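Side-chain contacts in glycerate kinase, putative (Thermotoga maritima, PDB 2B8N), which catalyses the magnesium-dependent transfer of phosphate from ATP to D-glycerate, giving 2-phosphoglycerate in the breakdown of serine: residues A[37-42]-A[258-263]; A[83-88]-A[104-109]; A[94-99]-A[113-118]; A[169-174]-A[210-215]; A[185-190]-A[247-252]. All coordinates share one frame; numbering follows the deposited sequence.

Interaction 1. Residues A[37-42]-A[258-263]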
# COMPACT_ATOMS: atom_id res chain seq x y z
N ASP A 37 3.40 2.59 14.29
CA ASP A 37 3.49 3.17 15.63
C ASP A 37 3.50 4.70 15.56
O ASP A 37 2.68 5.37 16.19
CB ASP A 37 4.75 2.67 16.38
CG ASP A 37 4.72 3.00 17.89
OD1 ASP A 37 3.95 2.35 18.65
OD2 ASP A 37 5.48 3.90 18.32
N ARG A 38 4.41 5.24 14.77
CA ARG A 38 4.54 6.66 14.67
C ARG A 38 3.30 7.29 13.97
O ARG A 38 2.87 8.39 14.34
CB ARG A 38 5.86 6.99 13.96
CG ARG A 38 6.01 8.45 13.55
CD ARG A 38 7.45 8.92 13.47
NE ARG A 38 7.54 10.09 12.60
CZ ARG A 38 8.65 10.49 11.99
NH1 ARG A 38 9.79 9.84 12.17
NH2 ARG A 38 8.63 11.55 11.21
N ALA A 39 2.73 6.61 12.97
CA ALA A 39 1.61 7.21 12.21
C ALA A 39 0.38 7.42 13.08
O ALA A 39 -0.31 8.46 12.98
CB ALA A 39 1.24 6.33 11.00
N VAL A 40 0.13 6.43 13.92
CA VAL A 40 -0.98 6.45 14.86
C VAL A 40 -0.75 7.51 15.94
O VAL A 40 -1.59 8.39 16.15
CB VAL A 40 -1.16 5.05 15.52
CG1 VAL A 40 -2.13 5.11 16.69
CG2 VAL A 40 -1.65 4.06 14.48
N LYS A 41 0.39 7.43 16.61
CA LYS A 41 0.68 8.34 17.73
C LYS A 41 0.70 9.82 17.32
O LYS A 41 0.36 10.69 18.13
CB LYS A 41 2.01 7.94 18.41
CG LYS A 41 1.90 6.79 19.41
CD LYS A 41 3.25 6.14 19.68
CE LYS A 41 3.19 5.07 20.80
NZ LYS A 41 4.53 4.45 21.08
N GLU A 42 1.09 10.12 16.08
CA GLU A 42 1.07 11.50 15.58
C GLU A 42 -0.32 12.00 15.18
O GLU A 42 -0.48 13.19 14.95
CB GLU A 42 2.04 11.66 14.41
CG GLU A 42 3.48 11.54 14.85
CD GLU A 42 4.49 11.81 13.75
OE1 GLU A 42 4.08 11.96 12.57
OE2 GLU A 42 5.69 11.87 14.07
N HIS A 258 -9.40 9.47 8.41
CA HIS A 258 -8.10 10.13 8.38
C HIS A 258 -7.05 9.21 7.77
O HIS A 258 -6.90 8.07 8.18
CB HIS A 258 -7.68 10.51 9.79
CG HIS A 258 -8.77 11.18 10.57
ND1 HIS A 258 -8.91 12.55 10.63
CD2 HIS A 258 -9.79 10.66 11.30
CE1 HIS A 258 -9.96 12.85 11.37
NE2 HIS A 258 -10.51 11.72 11.79
N LEU A 259 -6.34 9.71 6.75
CA LEU A 259 -5.24 8.99 6.11
C LEU A 259 -4.01 9.30 6.93
O LEU A 259 -3.48 10.41 6.84
CB LEU A 259 -5.03 9.44 4.65
CG LEU A 259 -6.08 9.07 3.60
CD1 LEU A 259 -5.87 9.86 2.28
CD2 LEU A 259 -6.07 7.58 3.34
N ILE A 260 -3.55 8.33 7.72
CA ILE A 260 -2.37 8.52 8.55
C ILE A 260 -1.06 8.09 7.85
O ILE A 260 0.02 8.48 8.25
CB ILE A 260 -2.52 7.85 9.97
CG1 ILE A 260 -2.45 6.33 9.91
CG2 ILE A 260 -3.84 8.29 10.62
CD1 ILE A 260 -2.41 5.69 11.24
N GLY A 261 -1.16 7.29 6.81
CA GLY A 261 0.01 7.03 6.00
C GLY A 261 -0.34 6.87 4.55
O GLY A 261 -1.36 6.32 4.20
N ASN A 262 0.53 7.38 3.69
CA ASN A 262 0.39 7.20 2.24
C ASN A 262 1.67 7.66 1.58
O ASN A 262 2.56 8.16 2.25
CB ASN A 262 -0.79 8.01 1.72
CG ASN A 262 -0.60 9.49 1.97
OD1 ASN A 262 0.49 9.93 2.36
ND2 ASN A 262 -1.66 10.26 1.72
N VAL A 263 1.77 7.54 0.28
CA VAL A 263 3.04 7.90 -0.39
C VAL A 263 3.39 9.42 -0.29
O VAL A 263 4.57 9.83 -0.31
CB VAL A 263 3.06 7.39 -1.85
CG1 VAL A 263 2.21 8.26 -2.75
CG2 VAL A 263 4.47 7.27 -2.38
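Ala39 and Val40 of the short helix 36-41 meet a single residue, Ile260, near the end of strand 255-261. Before them come Asp37 and Arg38, which pair along the helix with Lys41 and Glu42, while Arg38 also reaches Glu269 and Lys41 reaches Glu70. Asp37 OD2 takes Lys41 NZ at 3.0 Å on its syn lone pair; the salt bridge from Arg38 NE to Glu42 OE2 has a weak hydrogen bond.

At Ala39 the helix comes close to the strand: the CA atoms of Ala39 and Ile260 are 5.6 Å apart, an approach that suits a residue with only a methyl. Its CB touches both the carbonyl O and CD1 of Ile260, each at 3.7 Å. Val40 points its CB away, yet with CG1 anti to the backbone N (chi1 169°), CG2 falls beside the N and comes alongside Ile260 CD1 at 3.7 Å. The isoleucine serves both because CG1 stands between its own N and carbonyl carbon (chi1 72°), with CD1 extended beyond it. No hydrogen bond crosses; the join is buried and apolar.

Strand 255-261 is an outermost strand of the six-stranded parallel sheet. Ile260 also touches Met64 of helix 61-72 and Leu197 of the adjacent strand 193-199, so helix 36-41 packs over this sheet edge beside helix 61-72.

Interaction 2. Residues A[83-88]-A[104-109]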
# COMPACT_ATOMS: atom_id res chain seq x y z
N THR A 83 -5.07 -10.16 10.99
CA THR A 83 -3.94 -9.85 10.10
C THR A 83 -3.57 -11.13 9.34
O THR A 83 -4.23 -12.15 9.48
CB THR A 83 -2.75 -9.19 10.89
OG1 THR A 83 -1.80 -8.60 9.99
CG2 THR A 83 -2.03 -10.19 11.79
N LYS A 84 -2.55 -11.05 8.49
CA LYS A 84 -2.06 -12.21 7.75
C LYS A 84 -1.47 -13.28 8.68
O LYS A 84 -0.90 -12.97 9.73
CB LYS A 84 -0.96 -11.78 6.77
CG LYS A 84 -1.42 -11.31 5.41
CD LYS A 84 -0.24 -10.87 4.55
CE LYS A 84 0.51 -12.05 3.96
NZ LYS A 84 -0.32 -12.78 3.00
N TYR A 85 -1.55 -14.54 8.28
CA TYR A 85 -0.88 -15.59 9.03
C TYR A 85 0.58 -15.20 9.28
O TYR A 85 1.28 -14.71 8.39
CB TYR A 85 -0.99 -16.97 8.34
CG TYR A 85 -2.42 -17.40 8.13
CD1 TYR A 85 -3.33 -17.33 9.19
CD2 TYR A 85 -2.89 -17.82 6.90
CE1 TYR A 85 -4.64 -17.67 9.02
CE2 TYR A 85 -4.22 -18.18 6.73
CZ TYR A 85 -5.09 -18.10 7.81
OH TYR A 85 -6.43 -18.41 7.72
N GLY A 86 1.01 -15.39 10.52
CA GLY A 86 2.40 -15.15 10.91
C GLY A 86 2.77 -13.71 11.21
O GLY A 86 3.93 -13.43 11.50
N HIS A 87 1.78 -12.81 11.16
CA HIS A 87 2.05 -11.39 11.26
C HIS A 87 1.81 -10.84 12.65
O HIS A 87 2.37 -9.80 13.01
CB HIS A 87 1.15 -10.62 10.30
CG HIS A 87 1.66 -10.56 8.89
ND1 HIS A 87 2.08 -11.67 8.21
CD2 HIS A 87 1.78 -9.52 8.03
CE1 HIS A 87 2.46 -11.32 6.99
NE2 HIS A 87 2.29 -10.02 6.86
N SER A 88 0.96 -11.49 13.43
CA SER A 88 0.69 -11.01 14.77
C SER A 88 1.86 -11.35 15.68
O SER A 88 2.54 -12.36 15.47
CB SER A 88 -0.64 -11.57 15.32
OG SER A 88 -0.57 -12.94 15.64
N VAL A 104 -6.20 -14.46 -0.50
CA VAL A 104 -7.54 -15.03 -0.76
C VAL A 104 -8.25 -15.31 0.57
O VAL A 104 -7.65 -15.87 1.47
CB VAL A 104 -7.44 -16.34 -1.58
CG1 VAL A 104 -8.81 -16.99 -1.78
CG2 VAL A 104 -6.79 -16.07 -2.94
N PRO A 105 -9.53 -14.93 0.70
CA PRO A 105 -10.20 -15.14 1.98
C PRO A 105 -10.48 -16.62 2.23
O PRO A 105 -10.73 -17.34 1.28
CB PRO A 105 -11.51 -14.36 1.83
CG PRO A 105 -11.77 -14.34 0.39
CD PRO A 105 -10.43 -14.28 -0.28
N ASP A 106 -10.42 -17.07 3.49
CA ASP A 106 -10.71 -18.46 3.82
C ASP A 106 -11.73 -18.55 4.97
O ASP A 106 -12.41 -17.56 5.22
CB ASP A 106 -9.41 -19.24 4.12
CG ASP A 106 -8.59 -18.64 5.25
OD1 ASP A 106 -9.06 -17.70 5.91
OD2 ASP A 106 -7.45 -19.12 5.46
N GLU A 107 -11.87 -19.72 5.60
CA GLU A 107 -12.83 -19.96 6.68
C GLU A 107 -12.52 -19.12 7.92
O GLU A 107 -13.42 -18.69 8.65
CB GLU A 107 -12.84 -21.43 7.08
N ASN A 108 -11.23 -18.87 8.16
CA ASN A 108 -10.82 -17.98 9.25
C ASN A 108 -11.26 -16.52 9.02
O ASN A 108 -11.61 -15.80 9.98
CB ASN A 108 -9.31 -18.08 9.47
CG ASN A 108 -8.91 -19.39 10.08
OD1 ASN A 108 -9.72 -20.04 10.73
ND2 ASN A 108 -7.66 -19.79 9.88
N THR A 109 -11.26 -16.08 7.76
CA THR A 109 -11.81 -14.76 7.43
C THR A 109 -13.28 -14.64 7.85
O THR A 109 -13.66 -13.72 8.55
CB THR A 109 -11.67 -14.44 5.92
OG1 THR A 109 -10.30 -14.62 5.52
CG2 THR A 109 -12.09 -13.00 5.64
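Tyr85, in the loop just after strand 76-84, reaches with its hydroxyl to Asp106 and Asn108 at the start of helix 107-120, where Asp106 and Thr109 form a capping box. The bonds across the contact all meet at Tyr85 OH, which donates to Asp106 OD2 at 2.6 Å and accepts from Asn108 ND2 at 2.8 Å. The carboxylate oxygen lies at the ring edge and offers its syn lone pair; the amide comes across at about a right angle, its plane turned 80° from the ring. A tyrosine suits this place, since its phenol both gives and receives at the end of a long rigid arm.

The capping bonds form a second group. Asp106 CG stands between its own N and carbonyl carbon (chi1 58°), which turns the carboxylate to both Thr109 N and Tyr85 OH. Thr109 N donates to Asp106 OD1 at 3.3 Å, and Asp106 N returns a bond to Thr109 OG1 at 3.2 Å. With an alanine in place of Asp106, the helix would probably lose its side-chain N-cap and Tyr85 OH would be left without its acceptor.

The third group shapes the loop. Residues 84-87 make a type II turn with Gly86 at positive phi, and His87 ND1 binds Tyr85 O at 3.1 Å from above the carbonyl plane.

Interaction 3. Residues A[94-99]-A[113-118]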
# COMPACT_ATOMS: atom_id res chain seq x y z
N ASP A 94 -5.89 -7.50 26.58
CA ASP A 94 -6.98 -8.50 26.44
C ASP A 94 -7.67 -8.43 25.07
O ASP A 94 -8.77 -8.96 24.89
CB ASP A 94 -8.03 -8.27 27.54
CG ASP A 94 -8.77 -6.94 27.39
N PHE A 95 -7.02 -7.78 24.10
CA PHE A 95 -7.55 -7.70 22.76
C PHE A 95 -7.57 -9.11 22.23
O PHE A 95 -6.77 -9.94 22.64
CB PHE A 95 -6.67 -6.88 21.84
CG PHE A 95 -6.63 -5.41 22.14
CD1 PHE A 95 -7.27 -4.86 23.24
CD2 PHE A 95 -5.90 -4.57 21.30
CE1 PHE A 95 -7.21 -3.48 23.48
CE2 PHE A 95 -5.81 -3.21 21.55
CZ PHE A 95 -6.47 -2.66 22.63
N GLU A 96 -8.48 -9.36 21.31
CA GLU A 96 -8.56 -10.65 20.66
C GLU A 96 -7.66 -10.59 19.41
O GLU A 96 -7.85 -9.74 18.55
CB GLU A 96 -10.03 -10.96 20.31
CG GLU A 96 -10.95 -11.02 21.54
CD GLU A 96 -12.43 -11.09 21.19
OE1 GLU A 96 -12.78 -11.72 20.17
OE2 GLU A 96 -13.24 -10.52 21.95
N ILE A 97 -6.68 -11.47 19.34
CA ILE A 97 -5.73 -11.47 18.23
C ILE A 97 -6.02 -12.65 17.27
O ILE A 97 -5.93 -13.82 17.66
CB ILE A 97 -4.25 -11.49 18.75
CG1 ILE A 97 -4.02 -10.42 19.83
CG2 ILE A 97 -3.27 -11.29 17.59
CD1 ILE A 97 -4.36 -8.95 19.39
N TYR A 98 -6.35 -12.31 16.03
CA TYR A 98 -6.68 -13.28 15.00
C TYR A 98 -5.87 -13.13 13.68
O TYR A 98 -5.37 -12.05 13.34
CB TYR A 98 -8.17 -13.15 14.69
CG TYR A 98 -9.09 -13.34 15.88
CD1 TYR A 98 -8.98 -14.46 16.70
CD2 TYR A 98 -10.11 -12.43 16.15
CE1 TYR A 98 -9.85 -14.66 17.78
CE2 TYR A 98 -10.98 -12.60 17.24
CZ TYR A 98 -10.86 -13.73 18.05
OH TYR A 98 -11.72 -13.92 19.12
N GLU A 99 -5.75 -14.23 12.96
CA GLU A 99 -5.12 -14.22 11.65
C GLU A 99 -6.02 -14.98 10.67
O GLU A 99 -6.77 -15.85 11.07
CB GLU A 99 -3.72 -14.84 11.71
CG GLU A 99 -2.84 -14.28 12.84
CD GLU A 99 -1.39 -14.72 12.76
OE1 GLU A 99 -1.13 -15.73 12.10
OE2 GLU A 99 -0.50 -14.07 13.36
N THR A 113 -14.45 -12.21 10.91
CA THR A 113 -15.34 -11.13 10.49
C THR A 113 -16.69 -11.23 11.21
O THR A 113 -17.22 -10.24 11.69
CB THR A 113 -15.58 -11.16 8.95
OG1 THR A 113 -14.33 -10.93 8.27
CG2 THR A 113 -16.58 -10.08 8.52
N ARG A 114 -17.24 -12.43 11.26
CA ARG A 114 -18.45 -12.66 12.01
C ARG A 114 -18.29 -12.18 13.46
O ARG A 114 -19.20 -11.57 14.02
CB ARG A 114 -18.85 -14.13 11.90
CG ARG A 114 -19.95 -14.59 12.81
CD ARG A 114 -20.32 -16.02 12.43
NE ARG A 114 -21.03 -16.04 11.15
CZ ARG A 114 -20.88 -16.93 10.16
NH1 ARG A 114 -20.01 -17.93 10.25
NH2 ARG A 114 -21.63 -16.80 9.06
N ARG A 115 -17.13 -12.43 14.05
CA ARG A 115 -16.85 -12.00 15.44
C ARG A 115 -16.78 -10.48 15.55
O ARG A 115 -17.28 -9.90 16.51
CB ARG A 115 -15.55 -12.63 15.98
CG ARG A 115 -15.08 -12.14 17.33
CD ARG A 115 -16.17 -12.20 18.37
NE ARG A 115 -15.66 -12.11 19.74
CZ ARG A 115 -16.45 -12.08 20.81
NH1 ARG A 115 -17.76 -12.16 20.68
NH2 ARG A 115 -15.92 -12.00 22.03
N VAL A 116 -16.14 -9.82 14.58
CA VAL A 116 -16.10 -8.36 14.56
C VAL A 116 -17.51 -7.75 14.56
O VAL A 116 -17.74 -6.70 15.20
CB VAL A 116 -15.32 -7.81 13.32
CG1 VAL A 116 -15.43 -6.29 13.27
CG2 VAL A 116 -13.86 -8.23 13.34
N LEU A 117 -18.45 -8.38 13.86
CA LEU A 117 -19.83 -7.85 13.76
C LEU A 117 -20.59 -8.09 15.06
O LEU A 117 -21.53 -7.35 15.37
CB LEU A 117 -20.59 -8.45 12.55
CG LEU A 117 -20.10 -8.05 11.13
CD1 LEU A 117 -20.86 -8.77 10.04
CD2 LEU A 117 -20.16 -6.56 10.85
N GLU A 118 -20.18 -9.11 15.83
CA GLU A 118 -20.74 -9.32 17.18
C GLU A 118 -20.26 -8.21 18.09
O GLU A 118 -21.03 -7.68 18.88
CB GLU A 118 -20.34 -10.67 17.75
CG GLU A 118 -20.88 -11.81 16.92
CD GLU A 118 -21.59 -12.84 17.76
OE1 GLU A 118 -22.52 -12.43 18.50
OE2 GLU A 118 -21.22 -14.03 17.67
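Arg115 grips the carboxylate of Glu96 side-on with two nitrogens, and these two residues supply most of the surface buried here. NE donates to Glu96 OE1 at 2.9 Å along a nearly straight line (173°), in the guanidinium plane and onto the syn lone pair. The second bond, from NH2 to Glu96 OE2 at 3.1 Å, is more bent, consistent with the 31° between the carboxylate and guanidinium planes. The arginine gets side-on by folding: its chain bends about CB-CG (chi2 52°), whereas the glutamate runs out extended to meet it at about a right angle.

Strand 96-100 is an edge strand of the parallel sheet, and helix 107-120 follows it in a beta-alpha-beta crossover that leads on to strand 128-133. Glu96 and Tyr98, two residues apart on the strand, both point their CB atoms toward this helix, while their backbones bond to Val81 of strand 76-84.

Tyr98 is the third partner. Its OH donates to Glu96 OE1 at 2.7 Å from the anti side, so that one oxygen accepts from both the phenol and Arg115 NE, and the carboxylate is held against rotation. Long side chains suit this surface site, where the CA atoms of Glu96 and Arg115 stand 9.9 Å apart. Tyr98 CE2 also touches the aliphatic Arg115 CG, at 4.1 Å.

Interaction 4. Residues A[169-174]-A[210-215]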
# COMPACT_ATOMS: atom_id res chain seq x y z
N GLU A 169 -15.34 -2.47 -11.70
CA GLU A 169 -16.39 -3.43 -12.02
C GLU A 169 -16.35 -4.63 -11.06
O GLU A 169 -17.39 -5.11 -10.58
CB GLU A 169 -16.30 -3.86 -13.49
CG GLU A 169 -16.70 -2.75 -14.46
CD GLU A 169 -16.37 -3.08 -15.91
OE1 GLU A 169 -15.28 -3.61 -16.18
OE2 GLU A 169 -17.21 -2.81 -16.79
N ILE A 170 -15.15 -5.09 -10.75
CA ILE A 170 -15.00 -6.15 -9.79
C ILE A 170 -15.56 -5.66 -8.45
O ILE A 170 -16.31 -6.38 -7.77
CB ILE A 170 -13.53 -6.56 -9.66
CG1 ILE A 170 -13.07 -7.22 -10.96
CG2 ILE A 170 -13.33 -7.51 -8.48
CD1 ILE A 170 -11.60 -7.52 -11.04
N ASN A 171 -15.21 -4.42 -8.11
CA ASN A 171 -15.64 -3.80 -6.86
C ASN A 171 -17.16 -3.64 -6.76
O ASN A 171 -17.77 -3.93 -5.73
CB ASN A 171 -14.93 -2.45 -6.71
CG ASN A 171 -14.75 -2.03 -5.27
OD1 ASN A 171 -14.76 -2.84 -4.33
ND2 ASN A 171 -14.54 -0.73 -5.09
N THR A 172 -17.79 -3.19 -7.84
CA THR A 172 -19.25 -3.07 -7.85
C THR A 172 -19.90 -4.41 -7.46
O THR A 172 -20.77 -4.47 -6.57
CB THR A 172 -19.75 -2.56 -9.21
OG1 THR A 172 -19.40 -1.17 -9.35
CG2 THR A 172 -21.25 -2.72 -9.36
N VAL A 173 -19.45 -5.49 -8.09
CA VAL A 173 -20.02 -6.81 -7.81
C VAL A 173 -19.71 -7.27 -6.40
O VAL A 173 -20.60 -7.73 -5.70
CB VAL A 173 -19.50 -7.87 -8.77
CG1 VAL A 173 -20.11 -9.20 -8.42
CG2 VAL A 173 -19.85 -7.50 -10.21
N ARG A 174 -18.45 -7.14 -5.99
CA ARG A 174 -18.05 -7.60 -4.65
C ARG A 174 -18.81 -6.94 -3.52
O ARG A 174 -19.12 -7.60 -2.53
CB ARG A 174 -16.53 -7.46 -4.39
CG ARG A 174 -15.69 -8.62 -4.93
CD ARG A 174 -16.14 -9.99 -4.40
NE ARG A 174 -15.75 -10.24 -3.02
CZ ARG A 174 -14.53 -10.63 -2.63
NH1 ARG A 174 -13.57 -10.80 -3.51
NH2 ARG A 174 -14.26 -10.84 -1.35
N ILE A 210 -10.09 0.94 -1.37
CA ILE A 210 -9.35 0.40 -0.24
C ILE A 210 -10.27 -0.53 0.55
O ILE A 210 -11.27 -0.08 1.11
CB ILE A 210 -8.81 1.56 0.65
CG1 ILE A 210 -7.66 2.28 -0.08
CG2 ILE A 210 -8.34 1.04 2.00
CD1 ILE A 210 -7.24 3.58 0.58
N ALA A 211 -9.95 -1.82 0.55
CA ALA A 211 -10.77 -2.83 1.24
C ALA A 211 -12.21 -2.92 0.74
O ALA A 211 -13.07 -3.48 1.44
CB ALA A 211 -10.77 -2.55 2.73
N SER A 212 -12.44 -2.40 -0.46
CA SER A 212 -13.76 -2.19 -1.02
C SER A 212 -14.67 -1.34 -0.12
O SER A 212 -15.89 -1.56 -0.08
CB SER A 212 -14.46 -3.52 -1.36
OG SER A 212 -13.74 -4.35 -2.25
N GLY A 213 -14.09 -0.35 0.56
CA GLY A 213 -14.87 0.72 1.20
C GLY A 213 -15.91 0.26 2.20
O GLY A 213 -17.11 0.54 2.05
N PRO A 214 -15.45 -0.44 3.25
CA PRO A 214 -16.33 -0.93 4.30
C PRO A 214 -16.96 0.18 5.18
O PRO A 214 -18.04 0.00 5.73
CB PRO A 214 -15.42 -1.86 5.09
CG PRO A 214 -14.09 -1.34 4.87
CD PRO A 214 -14.05 -0.78 3.51
N ALA A 215 -16.29 1.33 5.29
CA ALA A 215 -16.91 2.52 5.85
C ALA A 215 -16.89 3.61 4.79
O ALA A 215 -16.38 4.71 5.05
CB ALA A 215 -16.17 2.96 7.07
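Asn171 and Ser212 join helix 167-175 to the long loop that follows strand 193-199 in the parallel alpha/beta domain, and the link is one buried hydrogen bond. Ser212 OG donates to Asn171 OD1 at 2.8 Å. The hydroxyl comes from beyond the end of the amide carbonyl, with a C=O...donor angle of 157° and a modest tilt from the carbonyl plane. Asn171 holds CG opposite its own backbone N (chi1 -153°), which carries the amide out from the helix toward the loop. The other half of the amide is used as well: ND2 donates to Asp208 O, so a single asparagine holds the loop at two points and its flip is fixed. Exchanging Asn171 for a leucine would probably leave the buried Ser212 OG without its acceptor and Asp208 O without the amide donor. The short side chain of a serine suits this tight spot, where the CA atoms of Asn171 and Ser212 are 6.3 Å apart.

Away from this pair the contact is loose. Arg174, one turn further along, is partly exposed; its side chain stays 4.7 Å or more from the loop segment, and its NH2 makes a salt bridge with Glu142. On the loop, the partly exposed Ala211 points its methyl away from the helix. Ser212 itself lies at positive phi within a turn whose closing bond runs from Gly213 N to Ile210 O at 2.9 Å.

Interaction 5. Residues A[185-190]-A[247-252]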
# COMPACT_ATOMS: atom_id res chain seq x y z
N PHE A 185 -20.33 -2.23 6.85
CA PHE A 185 -19.70 -2.21 8.15
C PHE A 185 -20.08 -0.97 8.94
O PHE A 185 -20.46 -1.08 10.09
CB PHE A 185 -18.18 -2.33 8.02
CG PHE A 185 -17.47 -2.36 9.32
CD1 PHE A 185 -17.81 -3.29 10.30
CD2 PHE A 185 -16.46 -1.45 9.59
CE1 PHE A 185 -17.15 -3.31 11.52
CE2 PHE A 185 -15.79 -1.49 10.80
CZ PHE A 185 -16.15 -2.42 11.76
N ALA A 186 -19.99 0.21 8.33
CA ALA A 186 -20.39 1.48 8.99
C ALA A 186 -21.87 1.47 9.28
O ALA A 186 -22.33 2.05 10.29
CB ALA A 186 -20.06 2.70 8.10
N GLU A 187 -22.61 0.82 8.39
CA GLU A 187 -24.03 0.68 8.53
C GLU A 187 -24.37 -0.21 9.73
O GLU A 187 -25.38 0.01 10.39
CB GLU A 187 -24.62 0.12 7.24
CG GLU A 187 -26.07 -0.27 7.33
CD GLU A 187 -26.69 -0.51 5.97
OE1 GLU A 187 -26.19 -1.36 5.22
OE2 GLU A 187 -27.70 0.15 5.67
N ARG A 188 -23.54 -1.22 10.03
CA ARG A 188 -23.79 -2.08 11.22
C ARG A 188 -23.34 -1.42 12.52
O ARG A 188 -23.91 -1.64 13.58
CB ARG A 188 -23.05 -3.39 11.09
CG ARG A 188 -23.61 -4.32 10.06
CD ARG A 188 -24.72 -5.18 10.62
NE ARG A 188 -24.65 -6.49 10.00
CZ ARG A 188 -24.41 -7.65 10.62
NH1 ARG A 188 -24.22 -7.71 11.93
NH2 ARG A 188 -24.36 -8.77 9.91
N VAL A 189 -22.29 -0.63 12.44
CA VAL A 189 -21.79 0.12 13.58
C VAL A 189 -22.82 1.14 14.07
O VAL A 189 -22.95 1.40 15.28
CB VAL A 189 -20.48 0.80 13.22
CG1 VAL A 189 -20.10 1.88 14.24
CG2 VAL A 189 -19.39 -0.26 13.13
N PHE A 190 -23.55 1.72 13.12
CA PHE A 190 -24.68 2.55 13.44
C PHE A 190 -25.54 1.89 14.52
O PHE A 190 -25.79 0.63 14.51
CB PHE A 190 -25.54 2.82 12.19
CG PHE A 190 -26.43 4.03 12.32
CD1 PHE A 190 -25.92 5.30 12.08
CD2 PHE A 190 -27.75 3.90 12.74
CE1 PHE A 190 -26.73 6.45 12.23
CE2 PHE A 190 -28.56 5.02 12.90
CZ PHE A 190 -28.06 6.30 12.64
N GLU A 247 -29.67 -3.52 -1.89
CA GLU A 247 -28.89 -2.37 -2.27
C GLU A 247 -27.98 -1.98 -1.13
O GLU A 247 -28.35 -2.15 0.05
CB GLU A 247 -29.79 -1.21 -2.67
CG GLU A 247 -29.04 -0.08 -3.35
CD GLU A 247 -28.22 -0.57 -4.52
OE1 GLU A 247 -28.81 -0.78 -5.59
OE2 GLU A 247 -26.99 -0.76 -4.35
N THR A 248 -26.80 -1.46 -1.49
CA THR A 248 -25.77 -1.05 -0.54
C THR A 248 -26.01 0.39 -0.16
O THR A 248 -26.66 1.12 -0.92
CB THR A 248 -24.39 -1.15 -1.18
OG1 THR A 248 -24.40 -0.40 -2.40
CG2 THR A 248 -24.06 -2.60 -1.49
N PRO A 249 -25.53 0.80 1.04
CA PRO A 249 -25.71 2.17 1.54
C PRO A 249 -25.19 3.24 0.60
O PRO A 249 -24.01 3.23 0.26
CB PRO A 249 -24.91 2.19 2.84
CG PRO A 249 -24.12 0.94 2.87
CD PRO A 249 -24.82 -0.04 2.01
N LYS A 250 -26.09 4.15 0.18
CA LYS A 250 -25.77 5.22 -0.78
C LYS A 250 -25.17 6.46 -0.09
O LYS A 250 -24.54 7.28 -0.74
CB LYS A 250 -27.01 5.56 -1.63
CG LYS A 250 -27.49 4.39 -2.56
CD LYS A 250 -26.52 4.16 -3.77
CE LYS A 250 -26.64 2.75 -4.38
NZ LYS A 250 -25.80 1.69 -3.71
N HIS A 251 -25.34 6.54 1.22
CA HIS A 251 -24.87 7.66 2.02
C HIS A 251 -24.58 7.13 3.42
O HIS A 251 -25.24 6.20 3.89
CB HIS A 251 -25.96 8.73 2.08
CG HIS A 251 -27.24 8.26 2.72
ND1 HIS A 251 -28.31 7.76 2.00
CD2 HIS A 251 -27.62 8.22 4.03
CE1 HIS A 251 -29.29 7.43 2.83
NE2 HIS A 251 -28.89 7.69 4.07
N LEU A 252 -23.58 7.71 4.08
CA LEU A 252 -23.22 7.35 5.46
C LEU A 252 -23.08 8.63 6.29
O LEU A 252 -22.41 9.55 5.86
CB LEU A 252 -21.91 6.55 5.51
CG LEU A 252 -21.77 5.23 4.72
CD1 LEU A 252 -20.35 4.69 4.74
CD2 LEU A 252 -22.70 4.17 5.23
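Ala186 lays its methyl against the branched end of Leu252, with CB 3.9 Å from CD1 and 4.2 Å from CD2 of the leucine. The pair packs helix 184-189 of the parallel alpha/beta domain against the loop that runs from helix 238-244 into the edge strand 255-261. Leucine suits the loop side: its CB does not point straight at the helix, but with CG set beside the backbone N (chi1 -58°) the two methyls come round to the alanine, whose small size lets them approach. Pro217 covers Leu252 further.

One residue on, Glu187 crosses Pro249 obliquely; its extended chain, with CG anti to the backbone N (chi1 171°), brings OE1 to 3.7 Å from Pro249 CD. The two segments share no hydrogen bond, and this pair meets by simple contact on the more exposed side of the helix. The rigid ring of Pro249 is buried and also touches Arg184.

The loop keeps its shape through its own polar bonds, which reach Asp218 and Ser220 as well. Lys250 NZ curls back to Thr248 O at 3.0 Å and forms a salt bridge with Glu247 OE2 at 2.8 Å. That same oxygen takes Thr248 N from the other face of the carboxylate, at 3.0 Å.

Overall arrangement
From the N terminus, interaction 1 opens first and closes last, joining helix 36-41 to the edge strand 255-261; the other four lie within its span. Interactions 2 and 3 cross, since their segments alternate, and they tie the loop after strand 76-84, and strand 96-100, to the start and the middle of helix 107-120. They touch where Glu99 meets Gly86 N and Ser88 OG. Further on, interactions 4 and 5 also cross, linking helices 167-175 and 184-189 to later loops, and join where Pro214 O meets Ala186 N. Leu117 against Arg188 and Val116 against Phe185 connect interaction 3 to interaction 5, so the two crossing pairs are joined on one side of the chain's centre.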